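PDB 4DZH: amidohydrolase from Xanthomonas campestris pv. campestris, which probably deaminates adenosine-type substrates such as 5'-methylthioadenosine, as a zinc-binding member of the ATZ/TRZ family of metal-dependent hydrolases. Local coordinates for residues D368-I373 with Q378-C383; C14-E19 with D412-G417. All coordinates share one frame; numbering follows the deposited sequence. Where two conformers were deposited one is given.

Contact 1: residues D368-I373 with Q378-C383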
# COMPACT_ATOMS: atom_id res chain seq x y z
N ASP A 368 -7.71 20.91 -18.98
CA ASP A 368 -8.53 22.10 -18.87
C ASP A 368 -9.87 21.85 -18.22
O ASP A 368 -10.57 22.79 -17.83
CB ASP A 368 -8.72 22.73 -20.26
CG ASP A 368 -7.44 23.29 -20.83
OD1 ASP A 368 -6.52 23.62 -20.04
OD2 ASP A 368 -7.36 23.44 -22.07
N ARG A 369 -10.23 20.57 -18.06
CA ARG A 369 -11.56 20.24 -17.56
C ARG A 369 -11.58 19.57 -16.18
O ARG A 369 -12.57 19.69 -15.44
CB ARG A 369 -12.33 19.40 -18.60
CG ARG A 369 -12.67 20.18 -19.91
CD ARG A 369 -13.52 19.36 -20.90
NE ARG A 369 -14.93 19.26 -20.51
CZ ARG A 369 -15.57 18.11 -20.36
NH1 ARG A 369 -14.93 16.97 -20.54
NH2 ARG A 369 -16.86 18.11 -20.02
N ILE A 370 -10.51 18.86 -15.83
CA ILE A 370 -10.44 18.18 -14.52
C ILE A 370 -9.07 18.33 -13.86
O ILE A 370 -8.14 18.88 -14.45
CB ILE A 370 -10.78 16.65 -14.60
CG1 ILE A 370 -9.70 15.90 -15.37
CG2 ILE A 370 -12.14 16.40 -15.27
CD1 ILE A 370 -9.94 14.39 -15.49
N GLY A 371 -8.92 17.81 -12.65
CA GLY A 371 -7.59 17.71 -12.05
C GLY A 371 -7.28 18.74 -10.98
O GLY A 371 -6.27 18.63 -10.29
N SER A 372 -8.12 19.79 -10.90
CA SER A 372 -7.97 20.78 -9.84
C SER A 372 -9.33 21.36 -9.52
O SER A 372 -10.27 21.19 -10.31
CB SER A 372 -7.00 21.87 -10.28
OG SER A 372 -7.42 22.42 -11.53
N ILE A 373 -9.46 21.95 -8.34
CA ILE A 373 -10.73 22.55 -7.93
C ILE A 373 -10.64 24.04 -8.23
O ILE A 373 -10.18 24.85 -7.40
CB ILE A 373 -11.05 22.30 -6.42
CG1 ILE A 373 -10.86 20.79 -6.12
CG2 ILE A 373 -12.47 22.79 -6.10
CD1 ILE A 373 -11.31 20.38 -4.70
N GLN A 378 -14.93 20.76 -14.45
CA GLN A 378 -15.96 19.78 -14.11
C GLN A 378 -15.86 19.36 -12.65
O GLN A 378 -14.76 19.26 -12.09
CB GLN A 378 -15.77 18.53 -14.97
CG GLN A 378 -15.97 18.77 -16.48
CD GLN A 378 -17.40 19.11 -16.84
OE1 GLN A 378 -18.30 18.28 -16.70
NE2 GLN A 378 -17.62 20.32 -17.33
N ALA A 379 -17.02 19.11 -12.04
CA ALA A 379 -17.09 18.78 -10.63
C ALA A 379 -16.84 17.28 -10.41
O ALA A 379 -17.75 16.54 -10.06
CB ALA A 379 -18.42 19.18 -10.06
N ASP A 380 -15.61 16.86 -10.70
CA ASP A 380 -15.13 15.51 -10.35
C ASP A 380 -14.38 15.64 -9.01
O ASP A 380 -13.23 16.14 -8.96
CB ASP A 380 -14.16 15.00 -11.40
CG ASP A 380 -14.82 14.70 -12.78
OD1 ASP A 380 -15.95 15.12 -13.09
OD2 ASP A 380 -14.13 13.99 -13.57
N LEU A 381 -15.03 15.21 -7.94
CA LEU A 381 -14.61 15.53 -6.58
C LEU A 381 -14.74 14.32 -5.68
O LEU A 381 -15.63 13.48 -5.90
CB LEU A 381 -15.50 16.64 -6.01
CG LEU A 381 -15.52 17.91 -6.85
CD1 LEU A 381 -16.60 18.85 -6.39
CD2 LEU A 381 -14.16 18.57 -6.76
N VAL A 382 -13.88 14.30 -4.67
CA VAL A 382 -13.85 13.21 -3.69
C VAL A 382 -13.72 13.77 -2.26
O VAL A 382 -12.88 14.65 -2.00
CB VAL A 382 -12.67 12.27 -4.01
CG1 VAL A 382 -12.56 11.19 -2.88
CG2 VAL A 382 -12.91 11.59 -5.34
N CYS A 383 -14.53 13.22 -1.35
CA CYS A 383 -14.42 13.48 0.09
C CYS A 383 -13.68 12.30 0.71
O CYS A 383 -14.11 11.17 0.53
CB CYS A 383 -15.80 13.60 0.74
SG CYS A 383 -16.53 15.24 0.50
O HOH W 1 -18.27 16.11 -18.01
O HOH W 2 -11.34 17.08 -10.85
O HOH W 3 -11.98 19.51 -11.79

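Contact 2: residues C14-E19 with D412-G417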
# COMPACT_ATOMS: atom_id res chain seq x y z
N CYS A 14 -27.56 27.84 -6.61
CA CYS A 14 -26.64 26.93 -7.28
C CYS A 14 -27.19 25.53 -6.99
O CYS A 14 -28.08 25.38 -6.15
CB CYS A 14 -25.22 27.10 -6.74
SG CYS A 14 -24.96 26.53 -5.02
N ASP A 15 -26.71 24.51 -7.70
CA ASP A 15 -27.34 23.19 -7.63
C ASP A 15 -26.92 22.49 -6.34
O ASP A 15 -27.74 21.90 -5.61
CB ASP A 15 -26.84 22.28 -8.79
CG ASP A 15 -27.42 22.65 -10.17
OD1 ASP A 15 -28.33 23.50 -10.26
OD2 ASP A 15 -26.95 22.07 -11.17
N LEU A 16 -25.62 22.55 -6.06
CA LEU A 16 -25.04 21.78 -4.97
C LEU A 16 -23.95 22.61 -4.29
O LEU A 16 -23.16 23.28 -4.97
CB LEU A 16 -24.42 20.50 -5.56
CG LEU A 16 -23.64 19.55 -4.66
CD1 LEU A 16 -24.53 18.84 -3.63
CD2 LEU A 16 -22.93 18.52 -5.51
N LEU A 17 -23.93 22.58 -2.97
CA LEU A 17 -22.83 23.13 -2.20
C LEU A 17 -22.24 22.00 -1.34
O LEU A 17 -22.96 21.37 -0.56
CB LEU A 17 -23.32 24.26 -1.28
CG LEU A 17 -22.20 24.88 -0.44
CD1 LEU A 17 -21.28 25.69 -1.34
CD2 LEU A 17 -22.72 25.72 0.69
N ILE A 18 -20.95 21.73 -1.47
CA ILE A 18 -20.30 20.70 -0.65
C ILE A 18 -19.45 21.43 0.35
O ILE A 18 -18.51 22.10 -0.04
CB ILE A 18 -19.38 19.76 -1.50
CG1 ILE A 18 -20.20 19.05 -2.57
CG2 ILE A 18 -18.69 18.70 -0.62
CD1 ILE A 18 -19.36 18.46 -3.71
N GLU A 19 -19.77 21.30 1.64
CA GLU A 19 -18.93 21.90 2.67
C GLU A 19 -18.03 20.85 3.28
O GLU A 19 -18.50 19.78 3.65
CB GLU A 19 -19.77 22.54 3.78
CG GLU A 19 -20.78 23.59 3.30
CD GLU A 19 -21.75 23.96 4.42
OE1 GLU A 19 -21.75 23.25 5.47
OE2 GLU A 19 -22.50 24.95 4.23
N ASP A 412 -17.43 9.95 -0.28
CA ASP A 412 -18.31 10.49 -1.32
C ASP A 412 -17.52 10.84 -2.58
O ASP A 412 -16.39 11.31 -2.48
CB ASP A 412 -19.06 11.73 -0.81
CG ASP A 412 -19.87 11.46 0.48
OD1 ASP A 412 -21.05 11.05 0.41
OD2 ASP A 412 -19.29 11.62 1.57
N VAL A 413 -18.16 10.60 -3.70
CA VAL A 413 -17.58 10.82 -5.02
C VAL A 413 -18.62 11.39 -5.97
O VAL A 413 -19.76 10.88 -6.08
CB VAL A 413 -17.12 9.48 -5.59
CG1 VAL A 413 -16.66 9.66 -7.04
CG2 VAL A 413 -16.01 8.92 -4.72
N TRP A 414 -18.22 12.45 -6.67
CA TRP A 414 -19.04 13.03 -7.74
C TRP A 414 -18.23 13.07 -9.02
O TRP A 414 -17.02 13.34 -8.97
CB TRP A 414 -19.41 14.47 -7.42
CG TRP A 414 -20.23 14.67 -6.18
CD1 TRP A 414 -21.60 14.85 -6.12
CD2 TRP A 414 -19.75 14.77 -4.84
NE1 TRP A 414 -21.99 15.05 -4.81
CE2 TRP A 414 -20.88 15.02 -4.01
CE3 TRP A 414 -18.48 14.70 -4.26
CZ2 TRP A 414 -20.77 15.14 -2.63
CZ3 TRP A 414 -18.38 14.83 -2.85
CH2 TRP A 414 -19.51 15.06 -2.07
N ILE A 415 -18.91 12.83 -10.14
CA ILE A 415 -18.32 12.94 -11.49
C ILE A 415 -19.25 13.85 -12.28
O ILE A 415 -20.46 13.56 -12.45
CB ILE A 415 -18.16 11.59 -12.22
CG1 ILE A 415 -17.30 10.64 -11.37
CG2 ILE A 415 -17.55 11.77 -13.66
CD1 ILE A 415 -16.97 9.30 -12.08
N ALA A 416 -18.69 14.96 -12.74
CA ALA A 416 -19.50 16.02 -13.39
C ALA A 416 -20.68 16.43 -12.49
O ALA A 416 -21.82 16.67 -12.95
CB ALA A 416 -19.98 15.57 -14.76
N GLY A 417 -20.41 16.47 -11.18
CA GLY A 417 -21.39 16.88 -10.20
C GLY A 417 -22.47 15.85 -9.90
O GLY A 417 -23.35 16.13 -9.09

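Contact 1: residues D368-I373 with Q378-C383
Arg369 and Gln378 run side by side and point the same way, joined at their base by a backbone hydrogen bond from Gln378 N to Arg369 O (2.8 Å). With its CG anti to the carbonyl carbon (chi1 -64°), the glutamine lays that carbon over one face of the guanidinium, offset toward the rim. A bend at chi2 then keeps the amide alongside the arginine, where Arg369 NH2 comes 3.4 Å from Gln378 CD with the guanidinium and amide planes 32° apart. A water links the two ends, donating a hydrogen bond to Gln378 OE1 and accepting a weak one from Arg369 NH2. The arginine's chief polar partner is the carbonyl of Pro192, reached through NH1. Long chains with polar ends suit this partly exposed border.

Further in, the loop after helix 349-363 meets the chain entering strand 381-385, which pairs antiparallel with strands 69-80 and 410-415. Strands from both ends of the chain come together here in the small beta domain that flanks the TIM barrel of amidohydrolases. Ala379 centres an inverse gamma turn. Two waters bridge the gap: one accepts from Gly371 N and donates to Asp380 O, the other donates to both Ser372 O and Gln378 O. Gly371 turns with a positive phi that suits a residue with no CB.

Ile370 places CG1 between its backbone N and carbonyl carbon (chi1 68°), leaving CG2 to rest 3.6 Å from Asp380 OD2. That carboxylate is engaged by a salt bridge to Arg156 and a hydrogen bond from Ala416 N, so the methyl packs against an acid whose charge is met by other partners. At the apolar end, Ile373 CD1 touches Leu381 CD2 at 4.0 Å, two branched side chains meeting at an angle beside Val38 and Leu71.

Contact 2: residues C14-E19 with D412-G417
Ile18 and Trp414 reach for each other from opposite directions, and the methyl CD1 of Ile18 ends over the face of the indole. It lies 3.6 Å from the centroid of the Trp414 six-membered ring and only 3° off the ring normal, a well-centred CH-pi contact. The isoleucine suits this because CG1, set anti to the carbonyl carbon (chi1 -60°), carries CD1 out to the ring while the second branch, CG2, comes within 4.0 Å of Trp414 CH2.

The contact faces strand 16-20 of a mixed four-stranded sheet toward strand 410-415 of the larger mixed sheet, with no hydrogen bonds between the segments. Asp15 and Leu16 both face Val40, a classic beta bulge.

Leu16 completes the grip on the indole at its five-membered ring. With CG anti to the backbone N (chi1 175°), its CD2 approaches obliquely, 3.7 Å from Trp414 NE1. The same methyl lies 4.3 Å from the carbonyl oxygen of Gly417, whose positive phi is easily adopted without a side chain. Around this apolar cluster, Leu381 touches both Ile18 and Trp414, and Val64 touches Leu16 and Trp414.

The two contacts lie on one side of the chain's centre, their own centres about 10 Å apart. Segments 378-383 and 412-417 sit on neighbouring antiparallel strands of one sheet, while 14-19 comes from the smaller sheet that packs against it. A probable hydrogen bond from Gly417 N to Ala379 O (2.9 Å) ties the contacts directly, and Gln378 OE1 packs beside Ala416 CB at 3.7 Å. Contact 1 joins residues close in sequence, whereas contact 2 brings a strand near the N-terminus to a partner almost 400 residues later. Both stand away from the metal sites; the side chain of Arg369 is about 14 Å from a bound zinc ion.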